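Local structure of GlcNAc-alpha-1,4-Gal-releasing endo-beta-galactosidase (Clostridium perfringens, 1UPS) at residues 50-55 with 251-256; 66-69 with 74-77; 144-149 with 267-272; 172-175 with 180-183. The protein probably hydrolyses O-glycosyl bonds as an endo-beta-galactosidase of glycoside hydrolase family 16 that releases GlcNAc-alpha-1,4-Gal, and binds a calcium ion. All coordinates share one frame; numbering follows the deposited sequence.

Contact 1. Residues 50-55 with 251-256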
loop_
_atom_site.group_PDB
_atom_site.type_symbol
_atom_site.label_atom_id
_atom_site.label_comp_id
_atom_site.label_asym_id
_atom_site.label_seq_id
_atom_site.Cartn_x
_atom_site.Cartn_y
_atom_site.Cartn_z
ATOM N N ASP A 50 -15.462 19.627 1.187
ATOM C CA ASP A 50 -14.379 20.251 0.415
ATOM C C ASP A 50 -13.502 21.175 1.272
ATOM O O ASP A 50 -13.056 22.239 0.842
ATOM C CB ASP A 50 -14.904 20.927 -0.865
ATOM C CG ASP A 50 -16.026 21.913 -0.606
ATOM O OD1 ASP A 50 -16.508 22.522 -1.603
ATOM O OD2 ASP A 50 -16.504 22.131 0.528
ATOM N N TYR A 51 -13.237 20.729 2.492
ATOM C CA TYR A 51 -12.298 21.406 3.370
ATOM C C TYR A 51 -11.254 20.410 3.857
ATOM O O TYR A 51 -11.582 19.239 4.143
ATOM C CB TYR A 51 -13.029 21.973 4.582
ATOM C CG TYR A 51 -13.943 23.140 4.275
ATOM C CD1 TYR A 51 -15.238 22.927 3.794
ATOM C CD2 TYR A 51 -13.526 24.451 4.496
ATOM C CE1 TYR A 51 -16.086 24.001 3.507
ATOM C CE2 TYR A 51 -14.370 25.537 4.224
ATOM C CZ TYR A 51 -15.646 25.298 3.735
ATOM O OH TYR A 51 -16.491 26.353 3.483
ATOM N N TYR A 52 -10.019 20.892 4.006
ATOM C CA TYR A 52 -8.912 20.057 4.435
ATOM C C TYR A 52 -8.792 20.169 5.970
ATOM O O TYR A 52 -8.527 21.251 6.483
ATOM C CB TYR A 52 -7.622 20.526 3.718
ATOM C CG TYR A 52 -6.369 19.718 4.040
ATOM C CD1 TYR A 52 -6.450 18.362 4.378
ATOM C CD2 TYR A 52 -5.105 20.314 3.988
ATOM C CE1 TYR A 52 -5.275 17.616 4.688
ATOM C CE2 TYR A 52 -3.935 19.588 4.279
ATOM C CZ TYR A 52 -4.033 18.243 4.629
ATOM O OH TYR A 52 -2.881 17.547 4.939
ATOM N N LEU A 53 -9.017 19.065 6.695
ATOM C CA LEU A 53 -8.852 19.031 8.177
ATOM C C LEU A 53 -9.197 20.362 8.884
ATOM O O LEU A 53 -8.373 20.916 9.621
ATOM C CB LEU A 53 -7.438 18.566 8.567
ATOM C CG LEU A 53 -7.009 17.211 7.988
ATOM C CD1 LEU A 53 -5.500 16.979 8.190
ATOM C CD2 LEU A 53 -7.824 16.063 8.603
ATOM N N PRO A 54 -10.415 20.866 8.661
ATOM C CA PRO A 54 -10.766 22.231 9.098
ATOM C C PRO A 54 -10.750 22.452 10.618
ATOM O O PRO A 54 -10.645 23.604 11.051
ATOM C CB PRO A 54 -12.160 22.446 8.507
ATOM C CG PRO A 54 -12.734 21.047 8.337
ATOM C CD PRO A 54 -11.530 20.203 7.956
ATOM N N HIS A 55 -10.811 21.380 11.405
ATOM C CA HIS A 55 -10.727 21.493 12.870
ATOM C C HIS A 55 -9.384 22.031 13.385
ATOM O O HIS A 55 -9.304 22.485 14.541
ATOM C CB HIS A 55 -11.021 20.146 13.526
ATOM C CG HIS A 55 -10.204 19.020 12.977
ATOM N ND1 HIS A 55 -10.459 18.451 11.751
ATOM C CD2 HIS A 55 -9.123 18.376 13.476
ATOM C CE1 HIS A 55 -9.584 17.487 11.522
ATOM N NE2 HIS A 55 -8.761 17.419 12.553
ATOM N N ASN A 251 -6.324 14.713 -2.169
ATOM C CA ASN A 251 -5.815 16.082 -2.195
ATOM C C ASN A 251 -4.540 16.265 -3.010
ATOM O O ASN A 251 -3.958 15.296 -3.528
ATOM C CB ASN A 251 -5.770 16.716 -0.763
ATOM C CG ASN A 251 -4.723 16.109 0.167
ATOM O OD1 ASN A 251 -4.267 14.988 -0.021
ATOM N ND2 ASN A 251 -4.353 16.874 1.215
ATOM N N ILE A 252 -4.151 17.525 -3.169
ATOM C CA ILE A 252 -2.965 17.877 -3.922
ATOM C C ILE A 252 -2.268 19.006 -3.166
ATOM O O ILE A 252 -2.928 19.791 -2.506
ATOM C CB ILE A 252 -3.343 18.266 -5.373
ATOM C CG1 ILE A 252 -2.079 18.521 -6.213
ATOM C CG2 ILE A 252 -4.373 19.442 -5.408
ATOM C CD1 ILE A 252 -2.336 18.510 -7.762
ATOM N N TYR A 253 -0.937 19.044 -3.238
ATOM C CA TYR A 253 -0.149 19.964 -2.430
ATOM C C TYR A 253 0.908 20.647 -3.274
ATOM O O TYR A 253 1.399 20.083 -4.274
ATOM C CB TYR A 253 0.678 19.180 -1.428
ATOM C CG TYR A 253 -0.031 18.431 -0.358
ATOM C CD1 TYR A 253 -0.560 17.164 -0.605
ATOM C CD2 TYR A 253 -0.124 18.963 0.946
ATOM C CE1 TYR A 253 -1.179 16.431 0.436
ATOM C CE2 TYR A 253 -0.748 18.240 1.978
ATOM C CZ TYR A 253 -1.270 16.968 1.701
ATOM O OH TYR A 253 -1.885 16.231 2.701
ATOM N N THR A 254 1.296 21.846 -2.845
ATOM C CA THR A 254 2.619 22.364 -3.213
ATOM C C THR A 254 3.183 23.212 -2.067
ATOM O O THR A 254 2.450 23.523 -1.124
ATOM C CB THR A 254 2.595 23.102 -4.579
ATOM O OG1 THR A 254 3.955 23.331 -5.026
ATOM C CG2 THR A 254 1.964 24.513 -4.441
ATOM N N ASP A 255 4.478 23.535 -2.137
ATOM C CA ASP A 255 5.166 24.290 -1.071
ATOM C C ASP A 255 5.194 23.534 0.264
ATOM O O ASP A 255 5.246 24.141 1.345
ATOM C CB ASP A 255 4.514 25.654 -0.923
ATOM C CG ASP A 255 4.620 26.460 -2.196
ATOM O OD1 ASP A 255 3.699 27.259 -2.482
ATOM O OD2 ASP A 255 5.596 26.328 -2.976
ATOM N N ALA A 256 5.187 22.206 0.154
ATOM C CA ALA A 256 5.208 21.298 1.290
ATOM C C ALA A 256 6.528 20.532 1.306
ATOM O O ALA A 256 7.519 20.965 0.687
ATOM C CB ALA A 256 3.992 20.340 1.218
#

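Contact 2. Residues 66-69 with 74-77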
loop_
_atom_site.group_PDB
_atom_site.type_symbol
_atom_site.label_atom_id
_atom_site.label_comp_id
_atom_site.label_asym_id
_atom_site.label_seq_id
_atom_site.Cartn_x
_atom_site.Cartn_y
_atom_site.Cartn_z
ATOM N N ASN A 66 -10.021 24.178 -3.977
ATOM C CA ASN A 66 -10.432 24.558 -5.318
ATOM C C ASN A 66 -10.455 23.328 -6.191
ATOM O O ASN A 66 -9.595 22.474 -6.074
ATOM C CB ASN A 66 -9.533 25.643 -5.897
ATOM C CG ASN A 66 -9.699 26.952 -5.153
ATOM O OD1 ASN A 66 -10.823 27.485 -5.031
ATOM N ND2 ASN A 66 -8.594 27.468 -4.622
ATOM N N TYR A 67 -11.476 23.234 -7.035
ATOM C CA TYR A 67 -11.641 22.060 -7.898
ATOM C C TYR A 67 -12.690 22.365 -8.976
ATOM O O TYR A 67 -13.451 23.351 -8.868
ATOM C CB TYR A 67 -12.059 20.810 -7.088
ATOM C CG TYR A 67 -13.373 20.984 -6.338
ATOM C CD1 TYR A 67 -13.395 21.584 -5.069
ATOM C CD2 TYR A 67 -14.589 20.585 -6.900
ATOM C CE1 TYR A 67 -14.589 21.776 -4.378
ATOM C CE2 TYR A 67 -15.815 20.782 -6.211
ATOM C CZ TYR A 67 -15.793 21.372 -4.945
ATOM O OH TYR A 67 -16.968 21.587 -4.253
ATOM N N ARG A 68 -12.684 21.545 -10.025
ATOM C CA ARG A 68 -13.721 21.545 -11.061
ATOM C C ARG A 68 -13.919 20.096 -11.486
ATOM O O ARG A 68 -13.205 19.195 -11.019
ATOM C CB ARG A 68 -13.334 22.417 -12.269
ATOM C CG ARG A 68 -12.078 22.003 -13.038
ATOM C CD ARG A 68 -11.549 23.053 -14.059
ATOM N NE ARG A 68 -10.535 22.477 -14.947
ATOM C CZ ARG A 68 -9.218 22.539 -14.769
ATOM N NH1 ARG A 68 -8.407 21.951 -15.641
ATOM N NH2 ARG A 68 -8.691 23.174 -13.731
ATOM N N PHE A 69 -14.909 19.875 -12.342
ATOM C CA PHE A 69 -15.096 18.564 -12.960
ATOM C C PHE A 69 -14.867 18.739 -14.444
ATOM O O PHE A 69 -15.396 19.684 -15.031
ATOM C CB PHE A 69 -16.504 18.042 -12.672
ATOM C CG PHE A 69 -16.717 17.711 -11.219
ATOM C CD1 PHE A 69 -16.496 16.415 -10.748
ATOM C CD2 PHE A 69 -17.104 18.707 -10.317
ATOM C CE1 PHE A 69 -16.652 16.104 -9.381
ATOM C CE2 PHE A 69 -17.267 18.409 -8.955
ATOM C CZ PHE A 69 -17.048 17.105 -8.500
ATOM N N LEU A 74 -13.000 14.360 -11.361
ATOM C CA LEU A 74 -12.721 15.444 -10.420
ATOM C C LEU A 74 -11.305 15.968 -10.692
ATOM O O LEU A 74 -10.326 15.193 -10.696
ATOM C CB LEU A 74 -12.823 14.932 -8.974
ATOM C CG LEU A 74 -12.312 15.869 -7.866
ATOM C CD1 LEU A 74 -13.257 17.055 -7.712
ATOM C CD2 LEU A 74 -12.190 15.068 -6.550
ATOM N N VAL A 75 -11.202 17.277 -10.908
ATOM C CA VAL A 75 -9.917 17.950 -11.078
ATOM C C VAL A 75 -9.701 18.918 -9.903
ATOM O O VAL A 75 -10.182 20.064 -9.914
ATOM C CB VAL A 75 -9.819 18.685 -12.449
ATOM C CG1 VAL A 75 -8.477 19.445 -12.600
ATOM C CG2 VAL A 75 -10.032 17.705 -13.599
ATOM N N GLU A 76 -8.989 18.435 -8.885
ATOM C CA GLU A 76 -8.548 19.298 -7.777
ATOM C C GLU A 76 -7.385 20.132 -8.269
ATOM O O GLU A 76 -6.510 19.604 -8.938
ATOM C CB GLU A 76 -8.058 18.418 -6.623
ATOM C CG GLU A 76 -9.177 17.585 -6.024
ATOM C CD GLU A 76 -8.707 16.768 -4.823
ATOM O OE1 GLU A 76 -9.496 16.620 -3.856
ATOM O OE2 GLU A 76 -7.563 16.272 -4.860
ATOM N N TYR A 77 -7.356 21.419 -7.929
ATOM C CA TYR A 77 -6.274 22.278 -8.384
ATOM C C TYR A 77 -5.896 23.329 -7.356
ATOM O O TYR A 77 -6.715 23.713 -6.505
ATOM C CB TYR A 77 -6.602 22.932 -9.743
ATOM C CG TYR A 77 -7.803 23.871 -9.798
ATOM C CD1 TYR A 77 -9.072 23.413 -10.174
ATOM C CD2 TYR A 77 -7.657 25.236 -9.514
ATOM C CE1 TYR A 77 -10.181 24.313 -10.266
ATOM C CE2 TYR A 77 -8.748 26.123 -9.592
ATOM C CZ TYR A 77 -9.994 25.660 -9.971
ATOM O OH TYR A 77 -11.051 26.555 -10.039
#

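Contact 3. Residues 144-149 with 267-272. With CA (calcium ion), chain C.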
loop_
_atom_site.group_PDB
_atom_site.type_symbol
_atom_site.label_atom_id
_atom_site.label_comp_id
_atom_site.label_asym_id
_atom_site.label_seq_id
_atom_site.Cartn_x
_atom_site.Cartn_y
_atom_site.Cartn_z
ATOM N N GLY A 144 5.898 19.511 -5.163
ATOM C CA GLY A 144 4.498 19.219 -4.922
ATOM C C GLY A 144 4.209 17.737 -5.084
ATOM O O GLY A 144 5.064 16.963 -5.537
ATOM N N HIS A 145 3.008 17.340 -4.682
ATOM C CA HIS A 145 2.564 15.955 -4.828
ATOM C C HIS A 145 1.056 15.890 -4.775
ATOM O O HIS A 145 0.419 16.855 -4.387
ATOM C CB HIS A 145 3.212 15.030 -3.764
ATOM C CG HIS A 145 2.706 15.208 -2.357
ATOM N ND1 HIS A 145 3.143 16.216 -1.522
ATOM C CD2 HIS A 145 1.871 14.441 -1.615
ATOM C CE1 HIS A 145 2.579 16.077 -0.330
ATOM N NE2 HIS A 145 1.797 15.003 -0.363
ATOM N N GLN A 146 0.496 14.754 -5.177
ATOM C CA GLN A 146 -0.923 14.498 -4.959
ATOM C C GLN A 146 -1.019 13.322 -4.001
ATOM O O GLN A 146 -0.045 12.585 -3.830
ATOM C CB GLN A 146 -1.640 14.183 -6.282
ATOM C CG GLN A 146 -0.973 13.071 -7.115
ATOM C CD GLN A 146 -0.210 13.649 -8.312
ATOM O OE1 GLN A 146 -0.800 14.352 -9.135
ATOM N NE2 GLN A 146 1.094 13.387 -8.385
ATOM N N ALA A 147 -2.181 13.143 -3.376
ATOM C CA ALA A 147 -2.316 12.074 -2.390
ATOM C C ALA A 147 -3.726 11.501 -2.305
ATOM O O ALA A 147 -4.721 12.242 -2.341
ATOM C CB ALA A 147 -1.851 12.559 -1.009
ATOM N N TRP A 148 -3.781 10.170 -2.212
ATOM C CA TRP A 148 -4.996 9.452 -1.865
ATOM C C TRP A 148 -4.605 8.716 -0.605
ATOM O O TRP A 148 -3.672 7.891 -0.620
ATOM C CB TRP A 148 -5.351 8.455 -2.956
ATOM C CG TRP A 148 -6.479 7.504 -2.605
ATOM C CD1 TRP A 148 -7.523 7.709 -1.731
ATOM C CD2 TRP A 148 -6.675 6.204 -3.164
ATOM N NE1 TRP A 148 -8.329 6.584 -1.692
ATOM C CE2 TRP A 148 -7.847 5.662 -2.586
ATOM C CE3 TRP A 148 -5.971 5.437 -4.093
ATOM C CZ2 TRP A 148 -8.317 4.371 -2.896
ATOM C CZ3 TRP A 148 -6.440 4.156 -4.413
ATOM C CH2 TRP A 148 -7.597 3.637 -3.805
ATOM N N TRP A 149 -5.251 9.052 0.507
ATOM C CA TRP A 149 -4.834 8.470 1.779
ATOM C C TRP A 149 -6.002 8.270 2.735
ATOM O O TRP A 149 -7.086 8.827 2.541
ATOM C CB TRP A 149 -3.723 9.311 2.457
ATOM C CG TRP A 149 -3.921 10.824 2.537
ATOM C CD1 TRP A 149 -4.119 11.709 1.495
ATOM C CD2 TRP A 149 -3.814 11.629 3.729
ATOM N NE1 TRP A 149 -4.171 13.001 1.984
ATOM C CE2 TRP A 149 -3.977 12.979 3.346
ATOM C CE3 TRP A 149 -3.609 11.328 5.094
ATOM C CZ2 TRP A 149 -3.955 14.046 4.275
ATOM C CZ3 TRP A 149 -3.578 12.400 6.024
ATOM C CH2 TRP A 149 -3.753 13.738 5.596
ATOM N N LYS A 267 -1.515 23.696 -10.260
ATOM C CA LYS A 267 -1.152 22.317 -9.904
ATOM C C LYS A 267 -2.462 21.543 -9.891
ATOM O O LYS A 267 -3.381 21.876 -9.125
ATOM C CB LYS A 267 -0.459 22.225 -8.536
ATOM C CG LYS A 267 0.606 23.297 -8.243
ATOM C CD LYS A 267 1.719 23.329 -9.308
ATOM C CE LYS A 267 2.712 24.447 -8.947
ATOM N NZ LYS A 267 3.786 24.646 -9.986
ATOM N N GLU A 268 -2.566 20.515 -10.731
ATOM C CA GLU A 268 -3.822 19.801 -10.820
ATOM C C GLU A 268 -3.637 18.350 -11.205
ATOM O O GLU A 268 -2.683 18.003 -11.908
ATOM C CB GLU A 268 -4.774 20.488 -11.800
ATOM C CG GLU A 268 -4.248 20.720 -13.207
ATOM C CD GLU A 268 -5.219 21.574 -14.042
ATOM O OE1 GLU A 268 -5.357 21.334 -15.251
ATOM O OE2 GLU A 268 -5.870 22.483 -13.483
ATOM N N TRP A 269 -4.563 17.525 -10.734
ATOM C CA TRP A 269 -4.682 16.137 -11.189
ATOM C C TRP A 269 -6.128 15.762 -11.399
ATOM O O TRP A 269 -7.034 16.541 -11.068
ATOM C CB TRP A 269 -4.001 15.144 -10.236
ATOM C CG TRP A 269 -4.609 14.945 -8.839
ATOM C CD1 TRP A 269 -5.140 15.899 -7.989
ATOM C CD2 TRP A 269 -4.680 13.709 -8.134
ATOM N NE1 TRP A 269 -5.545 15.308 -6.807
ATOM C CE2 TRP A 269 -5.267 13.967 -6.869
ATOM C CE3 TRP A 269 -4.304 12.392 -8.442
ATOM C CZ2 TRP A 269 -5.473 12.959 -5.913
ATOM C CZ3 TRP A 269 -4.517 11.391 -7.501
ATOM C CH2 TRP A 269 -5.090 11.680 -6.248
ATOM N N ALA A 270 -6.357 14.573 -11.961
ATOM C CA ALA A 270 -7.702 14.198 -12.372
ATOM C C ALA A 270 -8.046 12.813 -11.857
ATOM O O ALA A 270 -7.274 11.873 -12.056
ATOM C CB ALA A 270 -7.834 14.239 -13.914
ATOM N N ILE A 271 -9.182 12.700 -11.172
ATOM C CA ILE A 271 -9.640 11.399 -10.674
ATOM C C ILE A 271 -10.952 11.010 -11.357
ATOM O O ILE A 271 -11.965 11.679 -11.180
ATOM C CB ILE A 271 -9.823 11.430 -9.143
ATOM C CG1 ILE A 271 -8.550 11.960 -8.458
ATOM C CG2 ILE A 271 -10.159 10.029 -8.601
ATOM C CD1 ILE A 271 -8.847 12.896 -7.314
ATOM N N ASP A 272 -10.929 9.901 -12.098
ATOM C CA ASP A 272 -12.092 9.449 -12.873
ATOM C C ASP A 272 -13.180 8.873 -11.969
ATOM O O ASP A 272 -14.378 9.147 -12.158
ATOM C CB ASP A 272 -11.631 8.428 -13.931
ATOM C CG ASP A 272 -12.773 7.882 -14.775
ATOM O OD1 ASP A 272 -12.589 6.765 -15.315
ATOM O OD2 ASP A 272 -13.854 8.494 -14.953
HETATM CA CA CA C . -15.838 9.411 -14.012
HETATM O O HOH W 1 -16.112 9.067 -16.457
HETATM O O HOH W 2 -16.526 7.132 -14.000
#

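Contact 4. Residues 172-175 with 180-183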
loop_
_atom_site.group_PDB
_atom_site.type_symbol
_atom_site.label_atom_id
_atom_site.label_comp_id
_atom_site.label_asym_id
_atom_site.label_seq_id
_atom_site.Cartn_x
_atom_site.Cartn_y
_atom_site.Cartn_z
ATOM N N LEU A 172 -1.519 6.542 -2.247
ATOM C CA LEU A 172 -0.746 7.194 -3.287
ATOM C C LEU A 172 -0.274 8.533 -2.734
ATOM O O LEU A 172 -1.052 9.270 -2.133
ATOM C CB LEU A 172 -1.620 7.401 -4.541
ATOM C CG LEU A 172 -0.899 8.007 -5.752
ATOM C CD1 LEU A 172 -1.465 7.416 -7.064
ATOM C CD2 LEU A 172 -1.091 9.529 -5.783
ATOM N N GLU A 173 1.006 8.836 -2.927
ATOM C CA GLU A 173 1.587 10.075 -2.440
ATOM C C GLU A 173 2.602 10.606 -3.452
ATOM O O GLU A 173 3.493 11.396 -3.109
ATOM C CB GLU A 173 2.237 9.823 -1.049
ATOM C CG GLU A 173 2.475 11.105 -0.282
ATOM C CD GLU A 173 3.201 10.894 1.051
ATOM O OE1 GLU A 173 2.804 11.574 2.007
ATOM O OE2 GLU A 173 4.193 10.124 1.127
ATOM N N THR A 174 2.435 10.188 -4.712
ATOM C CA THR A 174 3.424 10.409 -5.774
ATOM C C THR A 174 3.804 11.882 -5.982
ATOM O O THR A 174 2.935 12.745 -6.136
ATOM C CB THR A 174 2.901 9.788 -7.065
ATOM O OG1 THR A 174 2.616 8.389 -6.806
ATOM C CG2 THR A 174 3.998 9.791 -8.151
ATOM N N PHE A 175 5.105 12.156 -6.010
ATOM C CA PHE A 175 5.622 13.530 -6.221
ATOM C C PHE A 175 5.533 13.937 -7.675
ATOM O O PHE A 175 5.800 13.115 -8.551
ATOM C CB PHE A 175 7.096 13.621 -5.852
ATOM C CG PHE A 175 7.380 13.593 -4.363
ATOM C CD1 PHE A 175 8.590 14.084 -3.893
ATOM C CD2 PHE A 175 6.452 13.069 -3.452
ATOM C CE1 PHE A 175 8.875 14.074 -2.513
ATOM C CE2 PHE A 175 6.729 13.043 -2.080
ATOM C CZ PHE A 175 7.963 13.543 -1.621
ATOM N N ASP A 180 7.915 8.695 -12.981
ATOM C CA ASP A 180 7.773 7.253 -13.252
ATOM C C ASP A 180 7.480 6.416 -12.002
ATOM O O ASP A 180 7.511 5.180 -12.076
ATOM C CB ASP A 180 8.993 6.696 -13.992
ATOM C CG ASP A 180 10.318 6.942 -13.267
ATOM O OD1 ASP A 180 10.359 7.570 -12.173
ATOM O OD2 ASP A 180 11.398 6.534 -13.749
ATOM N N THR A 181 7.168 7.073 -10.878
ATOM C CA THR A 181 6.995 6.348 -9.602
ATOM C C THR A 181 5.551 6.252 -9.136
ATOM O O THR A 181 4.663 6.940 -9.649
ATOM C CB THR A 181 7.803 7.012 -8.453
ATOM O OG1 THR A 181 7.273 8.333 -8.220
ATOM C CG2 THR A 181 9.293 7.211 -8.829
ATOM N N TRP A 182 5.343 5.367 -8.159
ATOM C CA TRP A 182 4.131 5.343 -7.352
ATOM C C TRP A 182 4.633 5.257 -5.904
ATOM O O TRP A 182 5.176 4.234 -5.469
ATOM C CB TRP A 182 3.228 4.139 -7.719
ATOM C CG TRP A 182 2.010 3.997 -6.822
ATOM C CD1 TRP A 182 1.525 4.925 -5.911
ATOM C CD2 TRP A 182 1.123 2.869 -6.744
ATOM N NE1 TRP A 182 0.400 4.431 -5.285
ATOM C CE2 TRP A 182 0.129 3.178 -5.775
ATOM C CE3 TRP A 182 1.049 1.632 -7.414
ATOM C CZ2 TRP A 182 -0.908 2.295 -5.447
ATOM C CZ3 TRP A 182 0.024 0.748 -7.072
ATOM C CH2 TRP A 182 -0.948 1.095 -6.107
ATOM N N ARG A 183 4.474 6.361 -5.182
ATOM C CA ARG A 183 4.867 6.458 -3.783
ATOM C C ARG A 183 3.744 5.939 -2.890
ATOM O O ARG A 183 2.599 6.372 -3.012
ATOM C CB ARG A 183 5.147 7.927 -3.444
ATOM C CG ARG A 183 5.722 8.140 -2.051
ATOM C CD ARG A 183 6.203 9.597 -1.857
ATOM N NE ARG A 183 6.620 9.923 -0.492
ATOM C CZ ARG A 183 7.868 10.203 -0.115
ATOM N NH1 ARG A 183 8.888 10.157 -0.976
ATOM N NH2 ARG A 183 8.109 10.503 1.160
HETATM O O HOH W 3 6.064 10.385 3.082
HETATM O O HOH W 4 1.780 6.951 -9.067
HETATM O O HOH W 5 7.110 9.921 -5.801
#

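Contact 1. Residues 50-55 with 251-256
The ring of Tyr52 carries the amide nitrogen of Asn251 over one face: ND2 stands 3.6 Å above the ring plane, displaced toward the rim, with its nearest ring carbon, Tyr52 CE1, at 3.7 Å. The amide itself is steeply tilted, its plane turned 60° from that of the ring. Tyr253 meets Tyr52 differently. The two phenols are nearly perpendicular, at 87°, and the hydroxyl oxygen of Tyr52 arrives at the edge of the Tyr253 ring, close to its plane. The centroids remain 6.0 Å apart, so the pair is joined chiefly through its hydroxyls, where Tyr253 OH donates to Tyr52 OH over 2.8 Å. Residues 251-254 belong to a strand in the six-stranded sheet of the family 16 beta-sandwich, while 50-55 is part of a long loop passing alongside. The main chains stay well separated, the closest CA atoms being those of Tyr52 and Asn251 at 8.3 Å, and side chains span the gap. Tyr52 does so by swinging CG anti to its own nitrogen (chi1 -178°), which extends the ring across the gap to Asn251 and Tyr253. Asn251 also fixes the hydroxyl of Tyr253: its ND2 donates to that oxygen at 3.0 Å, with the acceptor near the amide plane. The oxygen of Tyr253 is thereby held twice, as acceptor from the amide and as donor to Tyr52. On the other side of the same amide, OD1 of Asn251 accepts from Trp149 NE1, and the ring of Tyr253 stacks on His145.

Contact 2. Residues 66-69 with 74-77
Leu74 presses its CD1 methyl against two aromatic rings of the partner strand, and it is buried there, touching Phe38, Ile98 and Ile271 as well. CD1 lies over the face of Phe69, 4.2 Å from the ring centroid in a CH-pi contact, and meets Tyr67 obliquely, 3.9 Å from CD2. The branch gets there because Leu74 CG stands anti to the backbone nitrogen (chi1 169°). Beside this cluster the backbone is well knit: Arg68 and Val75 form a hydrogen-bonded antiparallel pair, with Arg68 N to Val75 O at 2.9 Å and Val75 N to Arg68 O at 2.8 Å. The two strands make a beta hairpin and run antiparallel, their short segments at 156° (180° being exactly antiparallel). Strand 73-78 is flanked in turn by 267-279, and Leu74, Val75 and Glu76 are buried, whereas Tyr77 and all of 66-69 are partly exposed. On this more open side Arg68 runs out alongside Val75 and lays one face of its guanidinium on CG1, which sits 3.7 Å above the plane and over its centre; the charge itself goes to Glu70 and Glu268. NH2 of Arg68 also comes to 3.6 Å from CD1 of Tyr77, whose ring is turned 48° from the guanidinium. Asn66 CB lies over one face of the Tyr77 ring, 4.1 Å from the centroid, Asn66 O accepts from Tyr77 N, and the side-chain ND2 bonds to Gln82 OE1.

Contact 3. Residues 144-149 with 267-272
Where the two sheets of the family 16 beta-sandwich face each other, Gln146 and Trp269 fill the interior between them. The aliphatic part of Gln146 lies on the indole: CB sits 3.7 Å from the centroid of the six-membered ring and 16° off its normal, a CH-pi contact over the face, and CG continues to within 3.6 Å of CE3. A bend at chi2 (-105°) turns the glutamine amide away from a straight course, so that OE1 approaches CB of Trp269 at 3.5 Å; the amide plane stands 58° from that of the indole. The opposite face of the indole is taken by Ile271 CD1 from the same strand, leaving the ring sandwiched between aliphatic groups. Ala147 adds its carbonyl oxygen, obliquely placed 3.7 Å from CZ2. The polar ends are satisfied beyond this pair: Gln146 OE1 accepts from Ser138 N, Gln146 NE2 donates to Thr174 O, and Trp269 NE1 donates to Glu76 OE2. Farther along the same strand, Asp272 binds the calcium ion twice, through its carbonyl oxygen and through OD2, each at 2.4 Å. Glu37 and Gly72 contribute carbonyl oxygens and two waters join them, while Asp272 OD1 pairs with Arg134. Strand 267-279 pairs antiparallel with 73-78, 129-136 and 30-36 in one sheet; strand 145-152 runs between 246-254 and 168-170 in the other.

Contact 4. Residues 172-175 with 180-183
Arg183 and Glu173 form a salt bridge across the turn that joins strands 168-170 and 181-187 in the six-stranded sheet of the beta-sandwich. Glu173 completes the E-I-D-I-L-E sequence, which matches the family 16 signature at the cleft. The two side chains run side by side in the same direction. Arg183 NE donates to Glu173 OE2 at 2.9 Å, meeting it in the guanidinium plane but from above the plane of the carboxylate. A water bridges Glu173 OE2 and Arg183 NH2. Phe175 CE2 lies 3.3 Å from the guanidinium plane, offset toward its rim, with ring and guanidinium 24° apart, and NH1 turns to Glu202. Two bonds from main-chain N-H groups set this first shell in place: Glu173 N donates to Arg183 O at 2.9 Å, and Arg183 N to Thr174 OG1 at 3.2 Å. With OG1 beside its own nitrogen (chi1 -56°), Thr174 brings the hydroxyl to that amide and CG2 to Thr181 O, 3.3 Å away. Farther out, the edge of the Trp182 indole meets Leu172 CA, and its NE1 donates to Ile171 O. A second water links Thr174 OG1 to Thr181 O, and a third accepts from Phe175 N at 3.0 Å and donates to Thr181 OG1.

How the contacts relate
The four contacts illustrate how the two sheets of a beta-sandwich are linked. Contact 2 is bonded to contact 3 by Ile271 N to Leu74 O at 2.8 Å, and its Phe69 side chain lies about 8 Å from the calcium ion bound by Asp272 of segment 267-272. Contacts 1 and 3 share the six-stranded sheet, where Ala147 N meets Asn251 O at 2.8 Å. Contact 4 continues that sheet through Trp148 N and Leu172 O, 2.9 Å apart, and includes the end of the family signature (E-I-D-I-L-E), consistent with a place at the cleft. The loop of contact 1 also reaches contact 2, with Asp50 OD1 2.8 Å from Tyr67 OH. Contacts 2 and 4 do not touch, their centres about 20 Å apart.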